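PDB 4L63: ECXA from Escherichia coli, which probably acts as a zinc-dependent metallopeptidase of the metzincin type. Local coordinates for residues Gly138-Leu152 with Ile208-Glu221. Sequence-based numbering, arbitrary orientation.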
loop_
_atom_site.group_PDB
_atom_site.type_symbol
_atom_site.label_atom_id
_atom_site.label_comp_id
_atom_site.label_asym_id
_atom_site.label_seq_id
_atom_site.Cartn_x
_atom_site.Cartn_y
_atom_site.Cartn_z
ATOM N N GLY A 138 13.913 24.483 18.167
ATOM C CA GLY A 138 12.485 24.730 18.183
ATOM C C GLY A 138 11.657 23.465 18.284
ATOM O O GLY A 138 10.480 23.458 17.918
ATOM N N ALA A 139 12.268 22.395 18.782
ATOM C CA ALA A 139 11.561 21.134 18.981
ATOM C C ALA A 139 10.609 21.231 20.171
ATOM O O ALA A 139 9.596 20.532 20.232
ATOM C CB ALA A 139 12.546 19.997 19.178
ATOM N N ILE A 140 10.948 22.101 21.117
ATOM C CA ILE A 140 10.087 22.373 22.260
ATOM C C ILE A 140 9.884 23.880 22.371
ATOM O O ILE A 140 10.788 24.651 22.048
ATOM C CB ILE A 140 10.679 21.828 23.579
ATOM C CG1 ILE A 140 12.136 22.272 23.746
ATOM C CG2 ILE A 140 10.576 20.307 23.628
ATOM C CD1 ILE A 140 12.768 21.827 25.050
ATOM N N PRO A 141 8.694 24.309 22.819
ATOM C CA PRO A 141 8.440 25.750 22.923
ATOM C C PRO A 141 9.347 26.412 23.957
ATOM O O PRO A 141 9.503 25.881 25.057
ATOM C CB PRO A 141 6.970 25.818 23.352
ATOM C CG PRO A 141 6.715 24.512 24.030
ATOM C CD PRO A 141 7.551 23.509 23.293
ATOM N N ALA A 142 9.939 27.552 23.604
ATOM C CA ALA A 142 10.779 28.308 24.535
ATOM C C ALA A 142 9.980 28.695 25.776
ATOM O O ALA A 142 10.541 29.031 26.819
ATOM C CB ALA A 142 11.348 29.547 23.857
ATOM N N ASN A 143 8.659 28.636 25.636
ATOM C CA ASN A 143 7.713 28.866 26.718
ATOM C C ASN A 143 7.876 27.912 27.904
ATOM O O ASN A 143 7.781 28.330 29.058
ATOM C CB ASN A 143 6.289 28.753 26.168
ATOM C CG ASN A 143 5.241 29.226 27.150
ATOM O OD1 ASN A 143 5.550 29.903 28.130
ATOM N ND2 ASN A 143 3.988 28.866 26.893
ATOM N N MET A 144 8.118 26.635 27.617
ATOM C CA MET A 144 8.062 25.597 28.644
ATOM C C MET A 144 9.172 25.741 29.685
ATOM O O MET A 144 10.298 26.131 29.371
ATOM C CB MET A 144 8.110 24.202 28.000
ATOM C CG MET A 144 9.501 23.678 27.677
ATOM S SD MET A 144 9.469 22.068 26.850
ATOM C CE MET A 144 8.136 21.241 27.713
ATOM N N SER A 145 8.830 25.433 30.933
ATOM C CA SER A 145 9.760 25.535 32.049
ATOM C C SER A 145 10.580 24.255 32.184
ATOM O O SER A 145 10.222 23.226 31.603
ATOM C CB SER A 145 8.999 25.815 33.350
ATOM O OG SER A 145 8.242 24.687 33.753
ATOM N N PRO A 146 11.693 24.317 32.939
ATOM C CA PRO A 146 12.444 23.098 33.255
ATOM C C PRO A 146 11.573 22.050 33.941
ATOM O O PRO A 146 11.851 20.855 33.834
ATOM C CB PRO A 146 13.543 23.598 34.197
ATOM C CG PRO A 146 13.758 25.008 33.788
ATOM C CD PRO A 146 12.403 25.528 33.393
ATOM N N GLU A 147 10.525 22.497 34.625
ATOM C CA GLU A 147 9.620 21.587 35.312
ATOM C C GLU A 147 8.829 20.720 34.336
ATOM O O GLU A 147 8.747 19.507 34.521
ATOM C CB GLU A 147 8.662 22.362 36.220
ATOM C CG GLU A 147 7.395 21.597 36.574
ATOM C CD GLU A 147 6.907 21.889 37.978
ATOM O OE1 GLU A 147 7.445 22.818 38.616
ATOM O OE2 GLU A 147 5.986 21.186 38.443
ATOM N N GLU A 148 8.262 21.325 33.294
ATOM C CA GLU A 148 7.396 20.570 32.389
ATOM C C GLU A 148 8.136 19.844 31.271
ATOM O O GLU A 148 7.574 18.945 30.652
ATOM C CB GLU A 148 6.317 21.472 31.784
ATOM C CG GLU A 148 6.703 22.919 31.617
ATOM C CD GLU A 148 5.487 23.816 31.492
ATOM O OE1 GLU A 148 4.613 23.755 32.383
ATOM O OE2 GLU A 148 5.402 24.574 30.504
ATOM N N TYR A 149 9.386 20.214 31.012
ATOM C CA TYR A 149 10.199 19.435 30.085
ATOM C C TYR A 149 10.588 18.109 30.740
ATOM O O TYR A 149 10.870 17.126 30.054
ATOM C CB TYR A 149 11.445 20.208 29.639
ATOM C CG TYR A 149 12.422 19.370 28.834
ATOM C CD1 TYR A 149 12.208 19.125 27.479
ATOM C CD2 TYR A 149 13.558 18.827 29.427
ATOM C CE1 TYR A 149 13.095 18.358 26.741
ATOM C CE2 TYR A 149 14.449 18.061 28.696
ATOM C CZ TYR A 149 14.213 17.828 27.355
ATOM O OH TYR A 149 15.100 17.067 26.630
ATOM N N ILE A 150 10.588 18.084 32.072
ATOM C CA ILE A 150 10.888 16.867 32.820
ATOM C C ILE A 150 9.648 15.959 32.898
ATOM O O ILE A 150 9.769 14.731 32.860
ATOM C CB ILE A 150 11.417 17.195 34.239
ATOM C CG1 ILE A 150 12.785 17.877 34.147
ATOM C CG2 ILE A 150 11.552 15.936 35.080
ATOM C CD1 ILE A 150 13.281 18.441 35.461
ATOM N N LYS A 151 8.460 16.559 32.986
ATOM C CA LYS A 151 7.214 15.786 32.926
ATOM C C LYS A 151 6.994 15.213 31.527
ATOM O O LYS A 151 6.528 14.083 31.376
ATOM C CB LYS A 151 6.004 16.638 33.334
ATOM C CG LYS A 151 6.280 17.671 34.414
ATOM C CD LYS A 151 5.245 18.791 34.402
ATOM C CE LYS A 151 4.353 18.777 35.625
ATOM N NZ LYS A 151 3.788 20.134 35.870
ATOM N N LEU A 152 7.324 16.005 30.510
ATOM C CA LEU A 152 7.234 15.564 29.122
ATOM C C LEU A 152 8.088 14.320 28.916
ATOM O O LEU A 152 7.618 13.309 28.391
ATOM C CB LEU A 152 7.675 16.679 28.170
ATOM C CG LEU A 152 7.789 16.319 26.684
ATOM C CD1 LEU A 152 6.461 15.811 26.155
ATOM C CD2 LEU A 152 8.280 17.506 25.864
ATOM N N ILE A 208 11.461 13.565 20.507
ATOM C CA ILE A 208 10.903 14.915 20.510
ATOM C C ILE A 208 11.296 15.660 19.245
ATOM O O ILE A 208 10.462 16.290 18.591
ATOM C CB ILE A 208 11.367 15.725 21.727
ATOM C CG1 ILE A 208 10.916 15.048 23.018
ATOM C CG2 ILE A 208 10.822 17.147 21.651
ATOM C CD1 ILE A 208 11.239 15.851 24.265
ATOM N N ASP A 209 12.579 15.579 18.910
ATOM C CA ASP A 209 13.104 16.219 17.716
ATOM C C ASP A 209 12.457 15.656 16.448
ATOM O O ASP A 209 12.105 16.406 15.543
ATOM C CB ASP A 209 14.622 16.054 17.653
ATOM C CG ASP A 209 15.265 16.968 16.630
ATOM O OD1 ASP A 209 14.911 18.168 16.593
ATOM O OD2 ASP A 209 16.125 16.486 15.863
ATOM N N ARG A 210 12.302 14.336 16.380
ATOM C CA ARG A 210 11.664 13.729 15.219
ATOM C C ARG A 210 10.182 14.098 15.158
ATOM O O ARG A 210 9.645 14.342 14.077
ATOM C CB ARG A 210 11.832 12.203 15.223
ATOM C CG ARG A 210 13.285 11.734 15.221
ATOM C CD ARG A 210 14.118 12.536 14.235
ATOM N NE ARG A 210 13.621 12.411 12.869
ATOM C CZ ARG A 210 13.901 13.267 11.892
ATOM N NH1 ARG A 210 14.662 14.329 12.133
ATOM N NH2 ARG A 210 13.404 13.070 10.676
ATOM N N LEU A 211 9.529 14.148 16.316
ATOM C CA LEU A 211 8.110 14.487 16.367
ATOM C C LEU A 211 7.893 15.935 15.937
ATOM O O LEU A 211 6.951 16.243 15.203
ATOM C CB LEU A 211 7.544 14.258 17.771
ATOM C CG LEU A 211 6.039 14.499 17.911
ATOM C CD1 LEU A 211 5.277 13.650 16.906
ATOM C CD2 LEU A 211 5.562 14.224 19.329
ATOM N N SER A 212 8.772 16.821 16.394
ATOM C CA SER A 212 8.717 18.226 16.006
ATOM C C SER A 212 8.956 18.399 14.514
ATOM O O SER A 212 8.287 19.193 13.856
ATOM C CB SER A 212 9.742 19.037 16.792
ATOM O OG SER A 212 9.888 20.330 16.235
ATOM N N HIS A 213 9.920 17.646 13.995
ATOM C CA HIS A 213 10.254 17.650 12.578
ATOM C C HIS A 213 9.013 17.309 11.756
ATOM O O HIS A 213 8.781 17.884 10.691
ATOM C CB HIS A 213 11.396 16.662 12.317
ATOM C CG HIS A 213 11.948 16.702 10.926
ATOM N ND1 HIS A 213 11.371 16.023 9.872
ATOM C CD2 HIS A 213 13.040 17.322 10.419
ATOM C CE1 HIS A 213 12.079 16.229 8.777
ATOM N NE2 HIS A 213 13.097 17.018 9.080
ATOM N N TYR A 214 8.206 16.392 12.281
ATOM C CA TYR A 214 6.969 15.970 11.630
ATOM C C TYR A 214 5.861 17.014 11.755
ATOM O O TYR A 214 5.152 17.299 10.790
ATOM C CB TYR A 214 6.502 14.638 12.219
ATOM C CG TYR A 214 5.063 14.271 11.925
ATOM C CD1 TYR A 214 4.678 13.830 10.663
ATOM C CD2 TYR A 214 4.097 14.323 12.921
ATOM C CE1 TYR A 214 3.363 13.477 10.395
ATOM C CE2 TYR A 214 2.781 13.970 12.664
ATOM C CZ TYR A 214 2.422 13.547 11.400
ATOM O OH TYR A 214 1.117 13.193 11.140
ATOM N N LEU A 215 5.714 17.579 12.947
ATOM C CA LEU A 215 4.641 18.531 13.211
ATOM C C LEU A 215 4.931 19.908 12.623
ATOM O O LEU A 215 4.028 20.742 12.507
ATOM C CB LEU A 215 4.397 18.644 14.714
ATOM C CG LEU A 215 3.663 17.449 15.314
ATOM C CD1 LEU A 215 3.595 17.564 16.825
ATOM C CD2 LEU A 215 2.272 17.326 14.711
ATOM N N GLU A 216 6.191 20.133 12.260
ATOM C CA GLU A 216 6.652 21.408 11.716
ATOM C C GLU A 216 6.395 22.566 12.684
ATOM O O GLU A 216 6.102 23.689 12.270
ATOM C CB GLU A 216 5.991 21.682 10.363
ATOM C CG GLU A 216 6.762 21.102 9.186
ATOM C CD GLU A 216 6.240 21.585 7.847
ATOM O OE1 GLU A 216 6.555 22.734 7.466
ATOM O OE2 GLU A 216 5.523 20.816 7.172
ATOM N N ARG A 217 6.524 22.276 13.974
ATOM C CA ARG A 217 6.320 23.261 15.031
ATOM C C ARG A 217 6.798 22.652 16.352
ATOM O O ARG A 217 7.076 21.452 16.407
ATOM C CB ARG A 217 4.849 23.676 15.115
ATOM C CG ARG A 217 3.890 22.516 15.235
ATOM C CD ARG A 217 2.473 22.998 15.495
ATOM N NE ARG A 217 1.586 21.893 15.844
ATOM C CZ ARG A 217 1.580 21.278 17.022
ATOM N NH1 ARG A 217 0.738 20.279 17.245
ATOM N NH2 ARG A 217 2.411 21.665 17.981
ATOM N N PRO A 218 6.922 23.472 17.414
ATOM C CA PRO A 218 7.295 22.906 18.717
ATOM C C PRO A 218 6.290 21.875 19.238
ATOM O O PRO A 218 5.112 21.923 18.882
ATOM C CB PRO A 218 7.343 24.137 19.637
ATOM C CG PRO A 218 6.626 25.224 18.891
ATOM C CD PRO A 218 6.888 24.945 17.452
ATOM N N VAL A 219 6.763 20.959 20.078
ATOM C CA VAL A 219 5.959 19.833 20.542
ATOM C C VAL A 219 5.576 19.935 22.016
ATOM O O VAL A 219 6.425 20.193 22.868
ATOM C CB VAL A 219 6.707 18.500 20.314
ATOM C CG1 VAL A 219 6.123 17.393 21.171
ATOM C CG2 VAL A 219 6.660 18.116 18.852
ATOM N N THR A 220 4.293 19.734 22.306
ATOM C CA THR A 220 3.823 19.632 23.684
ATOM C C THR A 220 3.373 18.202 23.983
ATOM O O THR A 220 3.634 17.287 23.200
ATOM C CB THR A 220 2.674 20.616 23.975
ATOM O OG1 THR A 220 1.571 20.337 23.106
ATOM C CG2 THR A 220 3.136 22.051 23.766
ATOM N N GLU A 221 2.690 18.013 25.108
ATOM C CA GLU A 221 2.379 16.671 25.594
ATOM C C GLU A 221 1.094 16.105 24.984
ATOM O O GLU A 221 0.871 14.892 25.003
ATOM C CB GLU A 221 2.275 16.677 27.118
ATOM C CG GLU A 221 3.464 17.331 27.805
ATOM C CD GLU A 221 3.538 17.011 29.287
ATOM O OE1 GLU A 221 2.494 16.649 29.870
ATOM O OE2 GLU A 221 4.628 17.152 29.880
#
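The backbone N of V219 donates to A139 O at 2.9 Å, with an N-H...O angle of 149°. The donor lies above the carbonyl plane, 40° out of it. V219 CB is 3.5 Å from A139 O. Beside this bond, P218 CA makes a CA-H...O contact with G138 O. S212 packs against A139, with S212 CB 3.8 Å from A139 CB. S212 OG, anti to its own backbone N (chi1 168°), donates to R217 O and links the last turn of helix 207-215 to the loop that follows it. The side chains of P141 and P218 cross at a slant, with P218 CB 3.7 Å from P141 CD. G138 closes helix 131-137 in a Schellman motif, and the chain then runs to the start of helix 146-165, which carries the HExxH zinc-binding motif of the metzincins further along. I208, on helix 207-215, packs against both parts of 138-152. I208 CG2 meets I140 CG2 at 3.7 Å. I208 CD1 reaches L152 CD2 tip to tip, also at 3.7 Å, and the side chains of I208 and Y149 meet at a slant. L134 of helix 131-137 touches I208, A139, I140 and Y149. The side chains of E221 and L152 run antiparallel alongside each other, with E221 CG 3.7 Å from L152 CD1. E221 OE1 has a long, weak ion pair with R155.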